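Local coordinates for type IV secretion system protein DotB (Yersinia pseudotuberculosis IP 31758, PDB 6GEF) that probably hydrolyses ATP as the hexameric AAA+ motor of a type IVb secretion system, at residues A39-T44 with I56-G61; V180-K185 with S191-S196; D315-T320 with E351-L356. All blocks are in the same frame, centred on the assembly; numbering follows the deposited sequence.

Interaction 1 (A39-T44 with I56-G61); sequences AQFKDT and IIIKQG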
# COMPACT_ATOMS: atom_id res chain seq x y z
N ALA A 39 34.00 -39.35 12.40
CA ALA A 39 34.42 -40.45 11.55
C ALA A 39 33.37 -41.57 11.54
O ALA A 39 33.11 -42.16 10.49
CB ALA A 39 35.77 -40.98 12.00
N GLN A 40 32.76 -41.87 12.70
CA GLN A 40 31.75 -42.88 12.77
C GLN A 40 30.40 -42.41 12.27
O GLN A 40 29.57 -43.23 11.84
CB GLN A 40 31.63 -43.44 14.18
CG GLN A 40 31.68 -42.39 15.25
CD GLN A 40 32.04 -42.95 16.63
OE1 GLN A 40 32.13 -42.19 17.59
NE2 GLN A 40 32.25 -44.30 16.73
N PHE A 41 30.14 -41.12 12.30
CA PHE A 41 29.01 -40.57 11.54
C PHE A 41 29.21 -40.72 10.03
O PHE A 41 28.31 -41.17 9.33
CB PHE A 41 28.81 -39.09 11.90
CG PHE A 41 27.68 -38.44 11.17
CD1 PHE A 41 26.39 -38.97 11.20
CD2 PHE A 41 27.88 -37.27 10.47
CE1 PHE A 41 25.37 -38.36 10.50
CE2 PHE A 41 26.84 -36.66 9.76
CZ PHE A 41 25.60 -37.20 9.79
N LYS A 42 30.39 -40.38 9.55
CA LYS A 42 30.71 -40.59 8.12
C LYS A 42 30.58 -42.07 7.75
O LYS A 42 30.10 -42.40 6.68
CB LYS A 42 32.12 -40.08 7.82
CG LYS A 42 32.26 -38.58 8.02
CD LYS A 42 33.62 -38.09 7.53
CE LYS A 42 33.55 -36.67 6.98
NZ LYS A 42 34.84 -35.95 7.16
N ASP A 43 31.01 -42.96 8.66
CA ASP A 43 30.83 -44.38 8.43
C ASP A 43 29.39 -44.79 8.48
O ASP A 43 29.00 -45.80 7.87
CB ASP A 43 31.69 -45.19 9.42
CG ASP A 43 33.18 -44.98 9.21
OD1 ASP A 43 33.59 -44.10 8.37
OD2 ASP A 43 33.94 -45.68 9.90
N THR A 44 28.56 -44.08 9.25
CA THR A 44 27.12 -44.34 9.25
C THR A 44 26.51 -43.95 7.92
O THR A 44 25.66 -44.68 7.40
CB THR A 44 26.46 -43.62 10.43
OG1 THR A 44 27.16 -43.93 11.64
CG2 THR A 44 25.00 -44.03 10.56
N ILE A 56 18.55 -39.61 4.96
CA ILE A 56 18.95 -40.04 6.29
C ILE A 56 18.46 -38.98 7.29
O ILE A 56 18.60 -37.78 7.06
CB ILE A 56 20.47 -40.23 6.41
CG1 ILE A 56 20.87 -40.27 7.90
CG2 ILE A 56 21.22 -39.17 5.70
CD1 ILE A 56 22.36 -40.39 8.14
N ILE A 57 17.86 -39.45 8.37
CA ILE A 57 17.26 -38.61 9.38
C ILE A 57 17.95 -38.87 10.69
O ILE A 57 17.97 -40.00 11.17
CB ILE A 57 15.72 -38.88 9.50
CG1 ILE A 57 15.08 -38.88 8.12
CG2 ILE A 57 15.08 -37.83 10.38
CD1 ILE A 57 13.58 -39.03 8.16
N ILE A 58 18.48 -37.81 11.29
CA ILE A 58 19.05 -37.85 12.64
C ILE A 58 18.16 -37.00 13.53
O ILE A 58 18.07 -35.79 13.34
CB ILE A 58 20.50 -37.35 12.66
CG1 ILE A 58 21.35 -38.05 11.60
CG2 ILE A 58 21.10 -37.53 14.03
CD1 ILE A 58 21.13 -37.58 10.18
N LYS A 59 17.49 -37.65 14.47
CA LYS A 59 16.70 -36.94 15.49
C LYS A 59 16.95 -37.59 16.84
O LYS A 59 17.15 -38.80 16.93
CB LYS A 59 15.21 -36.97 15.16
CG LYS A 59 14.39 -36.01 15.97
CD LYS A 59 12.89 -36.23 15.71
CE LYS A 59 12.32 -37.34 16.59
NZ LYS A 59 10.96 -36.94 17.10
N GLN A 60 16.92 -36.76 17.88
CA GLN A 60 16.95 -37.26 19.25
C GLN A 60 15.83 -38.30 19.50
O GLN A 60 14.77 -38.23 18.84
CB GLN A 60 16.80 -36.12 20.23
CG GLN A 60 17.30 -36.43 21.63
CD GLN A 60 16.31 -37.29 22.46
OE1 GLN A 60 15.15 -37.51 22.08
NE2 GLN A 60 16.79 -37.78 23.56
N GLY A 61 16.10 -39.26 20.33
CA GLY A 61 15.10 -40.21 20.75
C GLY A 61 14.83 -41.32 19.78
O GLY A 61 14.11 -42.27 20.14
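Phe-41 reaches from the helix to the strand and meets two isoleucines with one corner of its ring. CE1 lies 4.2 Å from Ile-58 CG1 and 4.3 Å from Ile-56 CD1, and the Ile-58 methylene and the Ile-56 methyl both approach the ring obliquely. No hydrogen bond crosses the contact; it is a small hydrophobic one, burying 108 Å² in total, and all three of its side chains are buried.

The ring gets there by its first torsion. With CG trans to the backbone N (chi1 -180°), it swings off a helix position whose CB does not itself face the strand. Ile-56 comes to meet it with an extended chain (chi2 -178°) that places CD1 foremost, whereas Ile-58, two residues on and on the same side of the strand, offers CG1 instead, the methylene nearer its backbone. One turn along the helix Thr-44 also faces the strand, but its hydroxyl is turned back: OG1 donates to Gln-40 O at 2.5 Å, with a C=O...O angle of 148°, and the same carbonyl takes the backbone N of Thr-44. Thr-44 OG1 is also bonded to the hydroxyl of Tyr-29.

Helix 38-50 thus lies across one face of the N-terminal antiparallel sheet, where helix 82-93 joins it by bringing Ile-88 to both Phe-41 and Ile-58, while Tyr-112 of strand 108-115 meets the Phe-41 ring. The alternate residues of strand 53-59 face elsewhere, Ile-57 packing on His-211 of a neighbouring subunit and Lys-59 NZ hydrogen-bonding to Ile-233 O of that subunit; within its own chain Lys-59 also touches Glu-147 of strand 143-153.

Interaction 2 (V180-K185 with S191-S196); sequences VMVAGK and STTFSS
The ring of Phe-194 carries Val-182 over one face and has the carbonyl oxygen of Val-180 at its edge. Val-182 CG1 stands 3.7 Å from the ring centroid, 27° off the normal, a CH-pi contact shifted toward the rim; Val-180 O lies near the ring plane, 3.5 Å from Phe-194 CZ. Phe-285 of strand 284-288 stacks on the ring as well. Together the two segments make the strand-loop-helix of a P-loop NTPase: strand 179-183 runs into a loop through Gly-184, and helix 187-203 turns back over the sheet. Gly-184, Gly-189, Lys-190 and Ser-191 fit a Walker A pattern, consistent with ATP binding in this family.

The short axes of strand and helix are 9.5 Å apart and 149° from parallel, so the chain reverses and the helix lies against the face from which Val-180 and Val-182 project. Val-182 and Phe-194 approach from opposite directions, and both branches of the valine take part. While CG1 sits over the ring, Val-182 CG2 comes within 3.5 Å of Phe-194 CE2; with chi1 at -45° the valine is turned so that both methyls meet the ring. Val-180 adds its CG1, 4.3 Å from Phe-194 CE1. Met-181 points to the other face of the sheet, against Val-296 and Leu-300 of helix 293-302, so the strand is sandwiched between helices.

Just before the phenylalanine, Thr-193 sends one branch to a polar partner and the other to an apolar one. Its hydroxyl, OG1, is hydrogen-bonded to Gln-326 OE1 of strand 320-330, and its methyl CG2, trans to the backbone N, rests 4.1 Å from Val-182 CG1.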
# COMPACT_ATOMS: atom_id res chain seq x y z
N VAL A 180 7.79 -30.85 -24.17
CA VAL A 180 7.74 -32.18 -23.59
C VAL A 180 7.54 -32.03 -22.08
O VAL A 180 8.32 -31.34 -21.42
CB VAL A 180 9.03 -32.96 -23.89
CG1 VAL A 180 8.95 -34.38 -23.33
CG2 VAL A 180 9.29 -32.99 -25.39
N MET A 181 6.52 -32.70 -21.56
CA MET A 181 6.15 -32.60 -20.16
C MET A 181 6.21 -34.01 -19.56
O MET A 181 5.65 -34.96 -20.13
CB MET A 181 4.75 -32.03 -19.98
CG MET A 181 4.59 -30.65 -20.59
SD MET A 181 2.88 -30.20 -21.05
CE MET A 181 2.10 -30.22 -19.50
N VAL A 182 6.88 -34.15 -18.41
CA VAL A 182 6.79 -35.32 -17.58
C VAL A 182 6.08 -34.90 -16.29
O VAL A 182 6.49 -33.99 -15.61
CB VAL A 182 8.17 -35.95 -17.27
CG1 VAL A 182 8.99 -36.03 -18.55
CG2 VAL A 182 8.90 -35.16 -16.24
N ALA A 183 5.00 -35.61 -15.95
CA ALA A 183 4.16 -35.31 -14.83
C ALA A 183 4.40 -36.33 -13.71
O ALA A 183 5.03 -37.37 -13.89
CB ALA A 183 2.69 -35.32 -15.23
N GLY A 184 3.89 -35.98 -12.53
CA GLY A 184 3.95 -36.85 -11.39
C GLY A 184 3.81 -36.10 -10.10
O GLY A 184 4.02 -34.90 -10.03
N LYS A 185 3.43 -36.84 -9.05
CA LYS A 185 3.44 -36.30 -7.69
C LYS A 185 4.84 -36.23 -7.11
O LYS A 185 5.19 -35.24 -6.46
CB LYS A 185 2.51 -37.10 -6.81
CG LYS A 185 3.13 -38.38 -6.26
CD LYS A 185 2.12 -39.33 -5.62
CE LYS A 185 2.75 -40.16 -4.51
NZ LYS A 185 1.70 -40.81 -3.66
N SER A 191 13.16 -35.17 -12.21
CA SER A 191 14.56 -34.79 -12.34
C SER A 191 15.36 -35.90 -13.04
O SER A 191 16.16 -35.61 -13.95
CB SER A 191 15.17 -34.50 -10.96
OG SER A 191 14.15 -34.06 -10.06
N THR A 192 15.17 -37.15 -12.64
CA THR A 192 15.98 -38.22 -13.16
C THR A 192 15.59 -38.54 -14.59
O THR A 192 16.46 -38.80 -15.46
CB THR A 192 15.89 -39.47 -12.27
OG1 THR A 192 14.65 -40.11 -12.47
CG2 THR A 192 16.02 -39.06 -10.81
N THR A 193 14.29 -38.62 -14.88
CA THR A 193 13.84 -38.83 -16.25
C THR A 193 14.43 -37.78 -17.19
O THR A 193 15.04 -38.13 -18.23
CB THR A 193 12.33 -38.85 -16.32
OG1 THR A 193 11.82 -39.98 -15.62
CG2 THR A 193 11.84 -38.85 -17.76
N PHE A 194 14.26 -36.51 -16.85
CA PHE A 194 14.70 -35.45 -17.75
C PHE A 194 16.21 -35.35 -17.85
O PHE A 194 16.74 -35.08 -18.91
CB PHE A 194 14.11 -34.09 -17.30
CG PHE A 194 12.82 -33.72 -17.98
CD1 PHE A 194 12.55 -34.13 -19.25
CD2 PHE A 194 11.85 -33.01 -17.31
CE1 PHE A 194 11.37 -33.80 -19.88
CE2 PHE A 194 10.65 -32.67 -17.90
CZ PHE A 194 10.42 -33.07 -19.20
N SER A 195 16.90 -35.62 -16.75
CA SER A 195 18.37 -35.66 -16.78
C SER A 195 18.84 -36.77 -17.69
O SER A 195 19.72 -36.56 -18.53
CB SER A 195 18.91 -35.81 -15.36
OG SER A 195 18.37 -36.95 -14.73
N SER A 196 18.32 -37.97 -17.53
CA SER A 196 18.66 -39.08 -18.43
C SER A 196 18.39 -38.69 -19.88
O SER A 196 19.24 -38.88 -20.75
CB SER A 196 17.88 -40.34 -18.04
OG SER A 196 18.39 -40.90 -16.85

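Interaction 3 (D315-T320 with E351-L356); sequences DLVETT and EQLLSL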
# COMPACT_ATOMS: atom_id res chain seq x y z
N ASP A 315 -3.26 -22.91 -27.94
CA ASP A 315 -1.83 -22.88 -27.74
C ASP A 315 -1.32 -24.15 -27.06
O ASP A 315 -0.30 -24.71 -27.46
CB ASP A 315 -1.44 -21.64 -26.91
CG ASP A 315 -1.15 -20.43 -27.77
OD1 ASP A 315 -0.74 -20.61 -28.92
OD2 ASP A 315 -1.31 -19.30 -27.32
N LEU A 316 -2.02 -24.61 -26.04
CA LEU A 316 -1.56 -25.78 -25.28
C LEU A 316 -1.54 -27.03 -26.13
O LEU A 316 -0.61 -27.83 -26.03
CB LEU A 316 -2.42 -25.95 -24.03
CG LEU A 316 -2.04 -27.09 -23.11
CD1 LEU A 316 -2.28 -28.38 -23.80
CD2 LEU A 316 -0.60 -26.96 -22.67
N VAL A 317 -2.55 -27.23 -26.96
CA VAL A 317 -2.59 -28.40 -27.83
C VAL A 317 -1.51 -28.28 -28.91
O VAL A 317 -0.84 -29.26 -29.24
CB VAL A 317 -3.99 -28.60 -28.42
CG1 VAL A 317 -3.99 -29.71 -29.43
CG2 VAL A 317 -4.98 -28.91 -27.31
N GLU A 318 -1.37 -27.09 -29.51
CA GLU A 318 -0.45 -26.93 -30.62
C GLU A 318 1.03 -26.96 -30.19
O GLU A 318 1.89 -27.28 -31.00
CB GLU A 318 -0.74 -25.63 -31.37
CG GLU A 318 -1.96 -25.71 -32.27
CD GLU A 318 -1.63 -26.03 -33.70
OE1 GLU A 318 -1.84 -27.21 -34.10
OE2 GLU A 318 -1.18 -25.10 -34.42
N THR A 319 1.30 -26.64 -28.94
CA THR A 319 2.67 -26.56 -28.45
C THR A 319 3.12 -27.82 -27.72
O THR A 319 4.32 -28.12 -27.69
CB THR A 319 2.85 -25.36 -27.49
OG1 THR A 319 2.19 -24.23 -28.05
CG2 THR A 319 4.29 -25.04 -27.30
N THR A 320 2.18 -28.58 -27.14
CA THR A 320 2.53 -29.84 -26.51
C THR A 320 2.95 -30.86 -27.56
O THR A 320 2.30 -31.01 -28.59
CB THR A 320 1.34 -30.37 -25.73
OG1 THR A 320 0.85 -29.35 -24.83
CG2 THR A 320 1.74 -31.60 -24.92
N GLU A 351 -4.87 -32.46 -34.14
CA GLU A 351 -6.08 -32.19 -34.90
C GLU A 351 -7.32 -32.77 -34.21
O GLU A 351 -8.35 -32.09 -34.11
CB GLU A 351 -5.96 -32.75 -36.32
CG GLU A 351 -5.53 -31.71 -37.36
CD GLU A 351 -5.66 -32.28 -38.77
OE1 GLU A 351 -6.10 -31.51 -39.69
OE2 GLU A 351 -5.35 -33.50 -39.00
N GLN A 352 -7.19 -33.98 -33.67
CA GLN A 352 -8.30 -34.59 -32.96
C GLN A 352 -8.72 -33.77 -31.74
O GLN A 352 -9.91 -33.59 -31.48
CB GLN A 352 -7.96 -36.02 -32.55
CG GLN A 352 -9.12 -36.76 -31.91
CD GLN A 352 -10.45 -36.57 -32.63
OE1 GLN A 352 -10.79 -35.50 -33.11
NE2 GLN A 352 -11.17 -37.64 -32.80
N LEU A 353 -7.73 -33.23 -31.02
CA LEU A 353 -8.05 -32.48 -29.80
C LEU A 353 -8.67 -31.15 -30.14
O LEU A 353 -9.62 -30.71 -29.47
CB LEU A 353 -6.79 -32.31 -28.95
CG LEU A 353 -6.38 -33.49 -28.08
CD1 LEU A 353 -4.97 -33.29 -27.54
CD2 LEU A 353 -7.39 -33.66 -26.96
N LEU A 354 -8.15 -30.46 -31.15
CA LEU A 354 -8.76 -29.21 -31.61
C LEU A 354 -10.20 -29.41 -32.15
O LEU A 354 -11.08 -28.63 -31.87
CB LEU A 354 -7.92 -28.55 -32.68
CG LEU A 354 -6.51 -28.12 -32.29
CD1 LEU A 354 -5.67 -27.84 -33.56
CD2 LEU A 354 -6.61 -26.91 -31.36
N SER A 355 -10.42 -30.57 -32.76
CA SER A 355 -11.54 -30.69 -33.72
C SER A 355 -12.90 -30.87 -33.06
O SER A 355 -13.84 -30.16 -33.39
CB SER A 355 -11.30 -31.84 -34.69
OG SER A 355 -9.98 -31.83 -35.21
N LEU A 356 -12.93 -31.69 -32.01
CA LEU A 356 -14.12 -31.79 -31.16
C LEU A 356 -14.60 -30.44 -30.70
O LEU A 356 -14.03 -29.40 -31.09
CB LEU A 356 -13.80 -32.69 -29.96
CG LEU A 356 -13.77 -34.22 -30.27
CD1 LEU A 356 -14.21 -35.05 -29.07
CD2 LEU A 356 -14.59 -34.68 -31.50
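Asp-315 O is gripped twice by Thr-319, in the turn of helix that carries Val-317 and Glu-318 onto Leu-353 and Leu-354. The backbone N of Thr-319 donates to it at 2.9 Å and the hydroxyl OG1 at 2.6 Å, the two arriving from opposite faces of the carbonyl plane. The hydroxyl stands 29° out of that plane. The bond folds the Thr-319 side chain back onto its own helix, right where the helix ends.

Between the helices the contact is hydrophobic, centred on Val-317. Its CG1, trans to the backbone N (chi1 173°), projects between two consecutive leucines, 3.9 Å from Leu-353 CB and 4.1 Å from Leu-354 CG. Leu-353 crosses the valine at a slant, while Leu-354 slides past it in the opposite direction. These are two nearly antiparallel helices, their short axes 9.8 Å apart and 169° from parallel, and the chain between them forms the hairpin of strands 320-330 and 336-344. Glu-318 takes the border of the contact: its chain bends at chi2 and brings OE1 within 3.9 Å of Leu-354 CD1, a plain van der Waals contact; the two side chains cross at about a right angle.

Further out, Arg-350, just ahead of the second segment, makes weak hydrogen bonds to the carbonyls of Val-317 and Glu-318. Leu-353 also touches Phe-345, and Val-362 and Leu-369 of helix 362-372. A different neighbouring subunit from the one that meets Ile-57 and Lys-59 packs here, its His-393 on Leu-354 and its Arg-397 forming a salt bridge to Asp-315 OD2.

In the fold
The three contacts follow one another along the chain, with no nesting or crossing. Interaction 1 comes first, closing an 11-residue loop that folds helix 38-50 onto the N-terminal antiparallel sheet. After the rest of that sheet and the helices that follow, interaction 2 closes a much shorter loop of five residues and sets helix 187-203 against the mixed ATPase sheet; its centre is about 31 Å from that of interaction 1. Interaction 3 spans 30 residues, mainly the hairpin at the edge of that same sheet, and joins helices 306-319 and 347-355. It touches interaction 2 where Met-181 SD meets Thr-320 CG2 at 4.3 Å, but its centre lies about 52 Å from that of interaction 1.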